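Local coordinates for transketolase (Campylobacter jejuni, PDB 3L84), which is a two-chain enzyme of the transketolase family, each chain holding a thiamine diphosphate binding domain, a pyrimidine binding domain and a C-terminal domain, at residues P409-F414 and I433-I438. Residues are numbered along the deposited sequence; the frame is centred on the assembly and turned at random.
Sequences PFSATF and IKHFFI
The H435 imidazole meets S411 at its edge and F437 on one face. S411 OG lies 8° out of the ring plane and accepts a hydrogen bond from H435 NE2 at 2.7 Å, with S411 CB also in plane at that edge. Over the ring centre sits F437 CZ, 3.3 Å above the plane; in return, H435 NE2 is offset toward the rim of the F437 ring. A chi1 of 176° sets CG of H435 anti to its backbone N, beside the carbonyl carbon; that the ring reaches across to the neighbouring strand is shown separately by the bond from NE2 to S411 OG.

Beneath these groups the backbones of 409-414 and 436-438 pair in parallel, their axes 22° apart. F436 and I438 each use both N-H and C=O: F436 N donates to P409 O and I438 N to S411 O (2.8 Å), while F436 O accepts from S411 N and I438 O from T413 N. F410 CA and A412 CA also make CA-H...O contacts to F436 O and I438 O.

F410, A412, F436 and I438 occupy the sheet face opposite S411 and F437. A412 CB packs on I438 CB at 3.8 Å. The F410 and I438 side chains are set obliquely to one another, with F410 CD1 4.0 Å from I438 CG1. W483 meets the F436 ring from outside the pair.

Helix 418-431 links the strands in a beta-alpha-beta crossover within the parallel sheet of the pyrimidine binding domain. S411 OG is also hydrogen-bonded to N398 OD1, and H435 ND1 to N399 OD1, both on helix 391-404. The polar chain thus runs from N399 OD1 through H435 ND1 and NE2 to S411 OG and N398 OD1, tying the two central strands to that helix. With two polar partners on S411 OG and both ring nitrogens engaged, rotation of the buried imidazole should be restricted.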
ATOM      1  N   PRO A 409      18.687   2.828   9.405  1.00  5.62           N
ATOM      2  CA  PRO A 409      17.987   1.589   9.085  1.00  6.00           C
ATOM      3  C   PRO A 409      17.767   1.377   7.599  1.00  6.01           C
ATOM      4  O   PRO A 409      17.642   2.327   6.817  1.00  6.45           O
ATOM      5  CB  PRO A 409      16.648   1.772   9.766  1.00  6.65           C
ATOM      6  CG  PRO A 409      16.381   3.232   9.565  1.00  6.29           C
ATOM      7  CD  PRO A 409      17.734   3.893   9.737  1.00  6.11           C
ATOM      8  N   PHE A 410      17.663   0.102   7.222  1.00  5.50           N
ATOM      9  CA  PHE A 410      17.198  -0.262   5.881  1.00  5.59           C
ATOM     10  C   PHE A 410      16.062  -1.254   5.947  1.00  5.96           C
ATOM     11  O   PHE A 410      15.986  -2.109   6.817  1.00  6.52           O
ATOM     12  CB  PHE A 410      18.345  -0.800   4.960  1.00  6.18           C
ATOM     13  CG  PHE A 410      18.889  -2.154   5.337  1.00  6.49           C
ATOM     14  CD1 PHE A 410      18.265  -3.328   4.891  1.00  6.97           C
ATOM     15  CD2 PHE A 410      19.984  -2.256   6.166  1.00  7.51           C
ATOM     16  CE1 PHE A 410      18.781  -4.572   5.256  1.00  8.97           C
ATOM     17  CE2 PHE A 410      20.495  -3.498   6.526  1.00  8.68           C
ATOM     18  CZ  PHE A 410      19.886  -4.646   6.064  1.00  8.29           C
ATOM     19  N   SER A 411      15.115  -1.078   5.009  1.00  5.83           N
ATOM     20  CA  SER A 411      13.938  -1.931   4.792  1.00  6.13           C
ATOM     21  C   SER A 411      14.070  -2.600   3.451  1.00  6.97           C
ATOM     22  O   SER A 411      14.361  -1.909   2.470  1.00  8.90           O
ATOM     23  CB  SER A 411      12.650  -1.086   4.757  1.00  7.76           C
ATOM     24  OG  SER A 411      12.455  -0.391   5.986  1.00  7.92           O
ATOM     25  N   ALA A 412      13.835  -3.908   3.353  1.00  5.91           N
ATOM     26  CA  ALA A 412      14.016  -4.644   2.109  1.00  5.65           C
ATOM     27  C   ALA A 412      12.828  -5.492   1.759  1.00  5.80           C
ATOM     28  O   ALA A 412      12.250  -6.173   2.613  1.00  6.54           O
ATOM     29  CB  ALA A 412      15.306  -5.498   2.161  1.00  7.12           C
ATOM     30  N   THR A 413      12.504  -5.511   0.469  1.00  5.58           N
ATOM     31  CA  THR A 413      11.537  -6.442  -0.103  1.00  6.12           C
ATOM     32  C   THR A 413      11.718  -6.463  -1.620  1.00  5.47           C
ATOM     33  O   THR A 413      12.607  -5.776  -2.173  1.00  6.94           O
ATOM     34  CB  THR A 413      10.073  -6.074   0.302  1.00  6.76           C
ATOM     35  OG1 THR A 413       9.169  -7.073  -0.193  1.00  7.41           O
ATOM     36  CG2 THR A 413       9.638  -4.685  -0.204  1.00  8.25           C
ATOM     37  N   PHE A 414      10.927  -7.259  -2.300  1.00  5.12           N
ATOM     38  CA  PHE A 414      10.896  -7.175  -3.755  1.00  5.60           C
ATOM     39  C   PHE A 414      10.298  -5.850  -4.171  1.00  5.93           C
ATOM     40  O   PHE A 414       9.362  -5.312  -3.530  1.00  6.53           O
ATOM     41  CB  PHE A 414       9.985  -8.262  -4.350  1.00  6.21           C
ATOM     42  CG  PHE A 414      10.482  -9.697  -4.220  1.00  8.06           C
ATOM     43  CD1 PHE A 414      11.819 -10.017  -4.206  1.00  9.12           C
ATOM     44  CD2 PHE A 414       9.554 -10.749  -4.157  1.00 10.70           C
ATOM     45  CE1 PHE A 414      12.244 -11.341  -4.108  1.00 11.43           C
ATOM     46  CE2 PHE A 414      10.002 -12.068  -4.073  1.00 10.65           C
ATOM     47  CZ  PHE A 414      11.325 -12.349  -4.068  1.00 11.40           C
ATOM     48  N   ILE A 433      13.941  11.901   6.426  1.00  6.26           N
ATOM     49  CA  ILE A 433      14.776  11.056   7.261  1.00  6.47           C
ATOM     50  C   ILE A 433      15.690  10.165   6.473  1.00  6.15           C
ATOM     51  O   ILE A 433      15.470   9.875   5.278  1.00  7.14           O
ATOM     52  CB  ILE A 433      13.971  10.185   8.233  1.00  6.51           C
ATOM     53  CG1 ILE A 433      12.887   9.386   7.530  1.00  7.43           C
ATOM     54  CG2 ILE A 433      13.347  11.041   9.331  1.00  9.46           C
ATOM     55  CD1 ILE A 433      12.349   8.150   8.284  1.00  8.46           C
ATOM     56  N   LYS A 434      16.765   9.719   7.113  1.00  6.44           N
ATOM     57  CA  LYS A 434      17.744   8.827   6.513  1.00  6.28           C
ATOM     58  C   LYS A 434      17.344   7.377   6.753  1.00  6.99           C
ATOM     59  O   LYS A 434      17.661   6.765   7.765  1.00  8.09           O
ATOM     60  CB  LYS A 434      19.153   9.165   6.992  1.00  7.05           C
ATOM     61  CG  LYS A 434      19.559  10.566   6.740  1.00  8.77           C
ATOM     62  CD  LYS A 434      19.246  11.113   5.327  1.00  9.50           C
ATOM     63  CE  LYS A 434      19.919  10.352   4.224  1.00 10.59           C
ATOM     64  NZ  LYS A 434      21.460  10.503   4.312  1.00  8.88           N
ATOM     65  N   HIS A 435      16.572   6.854   5.815  1.00  6.71           N
ATOM     66  CA  HIS A 435      15.998   5.505   5.851  1.00  6.13           C
ATOM     67  C   HIS A 435      16.155   4.991   4.428  1.00  6.13           C
ATOM     68  O   HIS A 435      15.811   5.687   3.458  1.00  6.86           O
ATOM     69  CB  HIS A 435      14.519   5.598   6.249  1.00  6.74           C
ATOM     70  CG  HIS A 435      13.740   4.311   6.238  1.00  6.34           C
ATOM     71  ND1 HIS A 435      12.420   4.274   6.643  1.00  5.88           N
ATOM     72  CD2 HIS A 435      14.046   3.042   5.873  1.00  6.16           C
ATOM     73  CE1 HIS A 435      11.950   3.038   6.506  1.00  6.11           C
ATOM     74  NE2 HIS A 435      12.926   2.267   6.035  1.00  6.56           N
ATOM     75  N   PHE A 436      16.793   3.831   4.286  1.00  5.60           N
ATOM     76  CA  PHE A 436      17.148   3.298   2.964  1.00  5.58           C
ATOM     77  C   PHE A 436      16.250   2.132   2.605  1.00  5.99           C
ATOM     78  O   PHE A 436      16.004   1.250   3.417  1.00  6.76           O
ATOM     79  CB  PHE A 436      18.631   2.878   2.984  1.00  6.01           C
ATOM     80  CG  PHE A 436      19.522   3.947   3.551  1.00  6.22           C
ATOM     81  CD1 PHE A 436      19.761   5.095   2.853  1.00  7.26           C
ATOM     82  CD2 PHE A 436      20.041   3.841   4.815  1.00  7.58           C
ATOM     83  CE1 PHE A 436      20.507   6.097   3.380  1.00  8.22           C
ATOM     84  CE2 PHE A 436      20.814   4.870   5.350  1.00  8.99           C
ATOM     85  CZ  PHE A 436      21.010   5.997   4.655  1.00  8.03           C
ATOM     86  N   PHE A 437      15.748   2.136   1.389  1.00  5.91           N
ATOM     87  CA  PHE A 437      14.804   1.138   0.899  1.00  6.46           C
ATOM     88  C   PHE A 437      15.481   0.287  -0.147  1.00  6.72           C
ATOM     89  O   PHE A 437      16.018   0.819  -1.125  1.00  6.73           O
ATOM     90  CB  PHE A 437      13.528   1.830   0.336  1.00  6.80           C
ATOM     91  CG  PHE A 437      12.702   2.543   1.390  1.00  5.63           C
ATOM     92  CD1 PHE A 437      11.590   1.923   1.933  1.00  7.34           C
ATOM     93  CD2 PHE A 437      13.063   3.784   1.859  1.00  7.58           C
ATOM     94  CE1 PHE A 437      10.851   2.565   2.930  1.00  7.83           C
ATOM     95  CE2 PHE A 437      12.324   4.401   2.857  1.00  8.27           C
ATOM     96  CZ  PHE A 437      11.246   3.781   3.371  1.00  7.92           C
ATOM     97  N   ILE A 438      15.455  -1.016   0.043  1.00  6.35           N
ATOM     98  CA  ILE A 438      16.205  -1.968  -0.787  1.00  6.23           C
ATOM     99  C   ILE A 438      15.151  -2.779  -1.528  1.00  5.99           C
ATOM    100  O   ILE A 438      14.403  -3.540  -0.905  1.00  6.85           O
ATOM    101  CB  ILE A 438      17.100  -2.889   0.078  1.00  6.84           C
ATOM    102  CG1 ILE A 438      17.994  -2.133   1.072  1.00  8.91           C
ATOM    103  CG2 ILE A 438      17.888  -3.848  -0.802  1.00  7.58           C
ATOM    104  CD1 ILE A 438      18.787  -1.066   0.523  1.00  9.90           C
TER